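PDB 6P0Y: pyruvate kinase from Cryptosporidium parvum, which catalyses the last step of glycolysis, transferring the phosphoryl group of phosphoenolpyruvate to ADP to give pyruvate and ATP. Local coordinates for the interface of chains A and B. Sequence-based numbering; all coordinates share one arbitrary frame. Chains: chain A/B, Pyruvate kinase.

Contact 1: the interface of chains A and B. Residues chain A 25, 28-29, 32, 384-385, 388; chain B 307-308.
B:Val308 packs its CG2 methyl against the thiol of A:Cys388, with CG2 and SG 3.6 Å apart, while its other methyl turns to the helix 24-32 of chain A. There CG1 lies 3.8 Å from CA of A:Gly28, a position where the missing side chain lets the valine sit directly on the helix backbone. Beside the glycine, A:Thr25 turns its CG2 methyl, rather than its hydroxyl, towards the carbonyl of B:Val308. The split follows from the first torsion: CG1 is anti to the valine's backbone N (chi1 -179°) and CG2 stands beside that N, so the branched side chain meets the helix and the cysteine at once. The neighbouring B:Phe307 comes in edge first. Its ring rim points at the end of helix 371-387, with the backbone C of A:Gln384 and N of A:Ala385 lying in the ring plane at its edge. CZ comes within 3.5 Å of CA of A:Ala385, whose small methyl lets the ring approach the backbone. The adjacent rim atom CE1 is 3.9 Å from SG of A:Cys388, and the polarisable sulfur thus touches both aliphatic and aromatic neighbours. Phenylalanine and valine, successive residues near the start of helix 306-320, are thereby set into one continuous surface of the other subunit, and this apolar packing contributes to joining the subunits of what is, in this family, typically a tetrameric enzyme.

Contact 2: the interface of chains A and B. Residues chain A 304-305, 307-308; chain B 32, 40, 384.
The 3-10 turn 303-305, which leads straight into helix 306-320 of chain A, meets the end of helix 371-387 and the N-terminal helix 24-32 of chain B. Across this junction A:Lys305 and B:Gln384 cross obliquely. The aliphatic part of the lysine lies against the amide, with CG 3.8 Å from CD of B:Gln384, and the ammonium NZ gives a weak hydrogen bond of 3.3 Å to the amide oxygen OE1. Two bends accompany this: the lysine is extended until its last torsion (chi4 -71°), which turns NZ aside, and the glutamine folds at chi2 (-54°). A long, flexible base and an amide suit such a place, because each offers methylenes for packing as well as a polar end. The near end of the glutamine side chain packs against other neighbours, its CB lying 3.5 Å from the carbonyl O of A:Glu304 and 4.0 Å from CZ of A:Phe307. On the other flank the CD1 methyl of B:Ile32 packs 3.8 Å from CG1 of A:Val308 and 4.1 Å from CB of A:Lys305. The poorly ordered carboxylate of B:Asp40 stands near the lysine without touching NZ; its charge may favour the ammonium group there. The contact thus sits at the N-terminal end of helix 306-320 in the barrel domain, where the turn residues face two helices of the partner subunit.

Contact 3: the interface of chains A and B. Residues chain A 307-308, 311-312, 315; chain B 25, 353, 388.
A:Lys311 and B:Leu353 reach towards each other tip to tip, from helix 306-320 of one subunit and the last residue of helix 342-353 of the other. The lysine's CE meets the CD1 methyl of the leucine at 3.5 Å, so that aliphatic carbon makes most of the contact. A bend at chi4 (-75°) turns NZ off the line of the chain, although it stays beside the same methyl. Lysine suits the spot by combining a long apolar stem with a charged end, and leucine by presenting a branched apolar tip. B:Thr25 approaches the stem of the lysine at its other end: OG1, anti to the backbone N (chi1 -174°), lies 3.8 Å from CB of A:Lys311. The carbonyl O of B:Thr25 faces A:Cys312, whose CB is 4.0 Å away; in a structure of this protein Cys312 forms an interchain disulfide with Cys26, the residue following the threonine. One turn further along, A:Ser315 turns its hydroxyl back onto its own helix, and OG donates a 2.9 Å hydrogen bond to the carbonyl O of A:Lys311, the donor lying 32° out of the carbonyl plane.

Contact 1: the interface of chains A and B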
loop_
_atom_site.group_PDB
_atom_site.type_symbol
_atom_site.label_atom_id
_atom_site.label_comp_id
_atom_site.label_asym_id
_atom_site.label_seq_id
_atom_site.Cartn_x
_atom_site.Cartn_y
_atom_site.Cartn_z
ATOM N N THR A 25 6.921 -6.821 -17.074
ATOM C CA THR A 25 8.147 -7.409 -17.686
ATOM C C THR A 25 7.883 -8.862 -18.100
ATOM O O THR A 25 8.390 -9.275 -19.163
ATOM C CB THR A 25 9.340 -7.351 -16.719
ATOM O OG1 THR A 25 9.428 -6.043 -16.153
ATOM C CG2 THR A 25 10.653 -7.697 -17.386
ATOM N N GLY A 28 5.425 -9.310 -20.942
ATOM C CA GLY A 28 6.296 -9.146 -22.121
ATOM C C GLY A 28 6.918 -10.468 -22.541
ATOM O O GLY A 28 6.913 -10.756 -23.756
ATOM N N MET A 29 7.420 -11.248 -21.574
ATOM C CA MET A 29 8.103 -12.553 -21.804
ATOM C C MET A 29 7.082 -13.610 -22.246
ATOM O O MET A 29 7.463 -14.499 -23.039
ATOM C CB MET A 29 8.826 -13.048 -20.546
ATOM C CG MET A 29 9.870 -14.114 -20.837
ATOM S SD MET A 29 10.731 -14.714 -19.358
ATOM C CE MET A 29 9.523 -15.871 -18.715
ATOM N N ILE A 32 6.634 -13.121 -25.926
ATOM C CA ILE A 32 7.860 -13.598 -26.643
ATOM C C ILE A 32 7.724 -15.097 -26.956
ATOM O O ILE A 32 8.355 -15.551 -27.931
ATOM C CB ILE A 32 9.136 -13.284 -25.826
ATOM C CG1 ILE A 32 9.498 -11.798 -25.904
ATOM C CG2 ILE A 32 10.305 -14.161 -26.255
ATOM C CD1 ILE A 32 10.558 -11.363 -24.915
ATOM N N GLN A 384 9.937 -1.330 -27.155
ATOM C CA GLN A 384 9.999 -2.611 -26.394
ATOM C C GLN A 384 10.163 -2.327 -24.895
ATOM O O GLN A 384 9.410 -2.921 -24.101
ATOM C CB GLN A 384 11.133 -3.508 -26.897
ATOM C CG GLN A 384 10.828 -4.200 -28.220
ATOM C CD GLN A 384 9.531 -4.971 -28.179
ATOM O OE1 GLN A 384 9.277 -5.746 -27.259
ATOM N NE2 GLN A 384 8.689 -4.751 -29.177
ATOM N N ALA A 385 11.102 -1.454 -24.520
ATOM C CA ALA A 385 11.409 -1.115 -23.109
ATOM C C ALA A 385 10.176 -0.508 -22.426
ATOM O O ALA A 385 10.020 -0.701 -21.204
ATOM C CB ALA A 385 12.596 -0.187 -23.041
ATOM N N CYS A 388 7.627 -2.847 -20.617
ATOM C CA CYS A 388 8.116 -3.384 -19.317
ATOM C C CYS A 388 7.825 -2.410 -18.167
ATOM O O CYS A 388 8.130 -2.762 -17.011
ATOM C CB CYS A 388 9.610 -3.676 -19.379
ATOM S SG CYS A 388 10.027 -4.951 -20.595
ATOM N N PHE B 307 16.305 -8.183 -22.986
ATOM C CA PHE B 307 16.248 -7.578 -21.628
ATOM C C PHE B 307 14.903 -7.916 -20.972
ATOM O O PHE B 307 14.888 -8.116 -19.742
ATOM C CB PHE B 307 16.504 -6.070 -21.680
ATOM C CG PHE B 307 15.462 -5.269 -22.419
ATOM C CD1 PHE B 307 14.274 -4.912 -21.801
ATOM C CD2 PHE B 307 15.676 -4.864 -23.729
ATOM C CE1 PHE B 307 13.315 -4.177 -22.482
ATOM C CE2 PHE B 307 14.718 -4.125 -24.405
ATOM C CZ PHE B 307 13.541 -3.781 -23.780
ATOM N N VAL B 308 13.824 -7.993 -21.765
ATOM C CA VAL B 308 12.455 -8.361 -21.290
ATOM C C VAL B 308 12.542 -9.732 -20.610
ATOM O O VAL B 308 12.086 -9.852 -19.451
ATOM C CB VAL B 308 11.415 -8.382 -22.429
ATOM C CG1 VAL B 308 10.030 -8.746 -21.918
ATOM C CG2 VAL B 308 11.366 -7.071 -23.197
#

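Contact 2: the interface of chains A and B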
loop_
_atom_site.group_PDB
_atom_site.type_symbol
_atom_site.label_atom_id
_atom_site.label_comp_id
_atom_site.label_asym_id
_atom_site.label_seq_id
_atom_site.Cartn_x
_atom_site.Cartn_y
_atom_site.Cartn_z
ATOM N N GLU A 304 32.207 4.765 -11.880
ATOM C CA GLU A 304 31.352 3.703 -11.279
ATOM C C GLU A 304 30.248 4.310 -10.399
ATOM O O GLU A 304 29.484 3.522 -9.812
ATOM C CB GLU A 304 32.191 2.713 -10.465
ATOM C CG GLU A 304 32.859 3.309 -9.233
ATOM C CD GLU A 304 34.330 3.655 -9.404
ATOM O OE1 GLU A 304 34.718 4.055 -10.525
ATOM O OE2 GLU A 304 35.086 3.526 -8.412
ATOM N N LYS A 305 30.163 5.642 -10.304
ATOM C CA LYS A 305 29.129 6.355 -9.503
ATOM C C LYS A 305 28.162 7.143 -10.402
ATOM O O LYS A 305 27.147 7.610 -9.869
ATOM C CB LYS A 305 29.802 7.290 -8.491
ATOM C CG LYS A 305 30.132 6.653 -7.148
ATOM C CD LYS A 305 31.106 7.471 -6.328
ATOM C CE LYS A 305 31.437 6.859 -4.985
ATOM N NZ LYS A 305 30.288 6.945 -4.053
ATOM N N PHE A 307 25.948 6.508 -12.854
ATOM C CA PHE A 307 24.568 5.971 -12.997
ATOM C C PHE A 307 23.729 6.389 -11.783
ATOM O O PHE A 307 22.522 6.635 -11.958
ATOM C CB PHE A 307 24.571 4.454 -13.203
ATOM C CG PHE A 307 25.086 3.653 -12.036
ATOM C CD1 PHE A 307 24.273 3.378 -10.947
ATOM C CD2 PHE A 307 26.385 3.167 -12.032
ATOM C CE1 PHE A 307 24.754 2.644 -9.874
ATOM C CE2 PHE A 307 26.863 2.429 -10.960
ATOM C CZ PHE A 307 26.047 2.168 -9.882
ATOM N N VAL A 308 24.350 6.472 -10.602
ATOM C CA VAL A 308 23.693 6.920 -9.333
ATOM C C VAL A 308 23.111 8.317 -9.568
ATOM O O VAL A 308 21.919 8.512 -9.291
ATOM C CB VAL A 308 24.663 6.923 -8.132
ATOM C CG1 VAL A 308 23.973 7.373 -6.850
ATOM C CG2 VAL A 308 25.332 5.572 -7.923
ATOM N N ILE B 32 27.423 11.804 -3.069
ATOM C CA ILE B 32 28.332 12.171 -4.202
ATOM C C ILE B 32 28.670 13.669 -4.126
ATOM O O ILE B 32 29.744 14.048 -4.636
ATOM C CB ILE B 32 27.703 11.782 -5.559
ATOM C CG1 ILE B 32 27.795 10.272 -5.800
ATOM C CG2 ILE B 32 28.314 12.570 -6.711
ATOM C CD1 ILE B 32 26.967 9.772 -6.962
ATOM N N ASP B 40 33.102 7.072 3.533
ATOM C CA ASP B 40 32.840 6.210 2.343
ATOM C C ASP B 40 32.870 4.745 2.802
ATOM O O ASP B 40 33.970 4.244 3.113
ATOM C CB ASP B 40 33.810 6.477 1.185
ATOM C CG ASP B 40 33.445 5.781 -0.119
ATOM O OD1 ASP B 40 32.892 4.662 -0.064
ATOM O OD2 ASP B 40 33.719 6.367 -1.187
ATOM N N GLN B 384 28.607 -0.249 -5.551
ATOM C CA GLN B 384 27.937 1.061 -5.786
ATOM C C GLN B 384 26.465 0.840 -6.141
ATOM O O GLN B 384 25.615 1.514 -5.528
ATOM C CB GLN B 384 28.640 1.861 -6.887
ATOM C CG GLN B 384 29.933 2.519 -6.426
ATOM C CD GLN B 384 29.731 3.373 -5.197
ATOM O OE1 GLN B 384 28.816 4.193 -5.128
ATOM N NE2 GLN B 384 30.586 3.177 -4.207
#

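Contact 3: the interface of chains A and B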
loop_
_atom_site.group_PDB
_atom_site.type_symbol
_atom_site.label_atom_id
_atom_site.label_comp_id
_atom_site.label_asym_id
_atom_site.label_seq_id
_atom_site.Cartn_x
_atom_site.Cartn_y
_atom_site.Cartn_z
ATOM N N PHE A 307 25.948 6.508 -12.854
ATOM C CA PHE A 307 24.568 5.971 -12.997
ATOM C C PHE A 307 23.729 6.389 -11.783
ATOM O O PHE A 307 22.522 6.635 -11.958
ATOM C CB PHE A 307 24.571 4.454 -13.203
ATOM C CG PHE A 307 25.086 3.653 -12.036
ATOM C CD1 PHE A 307 24.273 3.378 -10.947
ATOM C CD2 PHE A 307 26.385 3.167 -12.032
ATOM C CE1 PHE A 307 24.754 2.644 -9.874
ATOM C CE2 PHE A 307 26.863 2.429 -10.960
ATOM C CZ PHE A 307 26.047 2.168 -9.882
ATOM N N VAL A 308 24.350 6.472 -10.602
ATOM C CA VAL A 308 23.693 6.920 -9.333
ATOM C C VAL A 308 23.111 8.317 -9.568
ATOM O O VAL A 308 21.919 8.512 -9.291
ATOM C CB VAL A 308 24.663 6.923 -8.132
ATOM C CG1 VAL A 308 23.973 7.373 -6.850
ATOM C CG2 VAL A 308 25.332 5.572 -7.923
ATOM N N LYS A 311 20.361 8.345 -12.648
ATOM C CA LYS A 311 19.085 7.694 -12.240
ATOM C C LYS A 311 18.329 8.617 -11.279
ATOM O O LYS A 311 17.095 8.707 -11.409
ATOM C CB LYS A 311 19.336 6.323 -11.605
ATOM C CG LYS A 311 19.668 5.206 -12.587
ATOM C CD LYS A 311 20.189 3.952 -11.919
ATOM C CE LYS A 311 20.557 2.864 -12.904
ATOM N NZ LYS A 311 19.357 2.202 -13.457
ATOM N N CYS A 312 19.041 9.277 -10.360
ATOM C CA CYS A 312 18.453 10.172 -9.327
ATOM C C CYS A 312 17.872 11.419 -9.997
ATOM O O CYS A 312 16.724 11.768 -9.686
ATOM C CB CYS A 312 19.473 10.591 -8.275
ATOM S SG CYS A 312 18.849 11.873 -7.155
ATOM N N SER A 315 14.733 10.497 -11.935
ATOM C CA SER A 315 13.663 10.278 -10.925
ATOM C C SER A 315 13.110 11.633 -10.473
ATOM O O SER A 315 11.885 11.827 -10.556
ATOM C CB SER A 315 14.157 9.472 -9.748
ATOM O OG SER A 315 14.582 8.181 -10.157
ATOM N N THR B 25 18.503 5.760 -4.275
ATOM C CA THR B 25 19.346 6.211 -5.418
ATOM C C THR B 25 19.737 7.683 -5.231
ATOM O O THR B 25 20.877 8.032 -5.594
ATOM C CB THR B 25 18.654 5.966 -6.767
ATOM O OG1 THR B 25 19.601 6.309 -7.779
ATOM C CG2 THR B 25 17.374 6.751 -6.964
ATOM N N LEU B 353 20.855 -4.184 -10.028
ATOM C CA LEU B 353 19.560 -3.528 -9.701
ATOM C C LEU B 353 18.398 -4.403 -10.180
ATOM O O LEU B 353 17.357 -4.397 -9.503
ATOM C CB LEU B 353 19.507 -2.146 -10.360
ATOM C CG LEU B 353 20.403 -1.079 -9.738
ATOM C CD1 LEU B 353 20.417 0.174 -10.601
ATOM C CD2 LEU B 353 19.957 -0.746 -8.323
ATOM N N CYS B 388 21.937 1.699 -4.260
ATOM C CA CYS B 388 20.755 2.278 -4.955
ATOM C C CYS B 388 19.522 1.380 -4.792
ATOM O O CYS B 388 18.447 1.785 -5.274
ATOM C CB CYS B 388 21.051 2.494 -6.433
ATOM S SG CYS B 388 22.363 3.710 -6.714
#

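Contacts 2 and 3 adjoin, the centres of their C-alpha atoms about 9 Å apart, and share A:Phe307 and A:Val308, so that helix 306-320 and the 3-10 turn leading into it carry both. Contact 1 lies about 27 Å from contact 2 and 21 Å from contact 3; there chain B supplies the same helix and chain A receives it. This exchange of roles reflects the two-fold symmetry of the interface, each contact recurring with the chains swapped. Helix 306-320 of each subunit is therefore packed against its partner's helices 24-32, 342-353 and 371-387, an arrangement that probably couples the two subunits within the four-chain assembly.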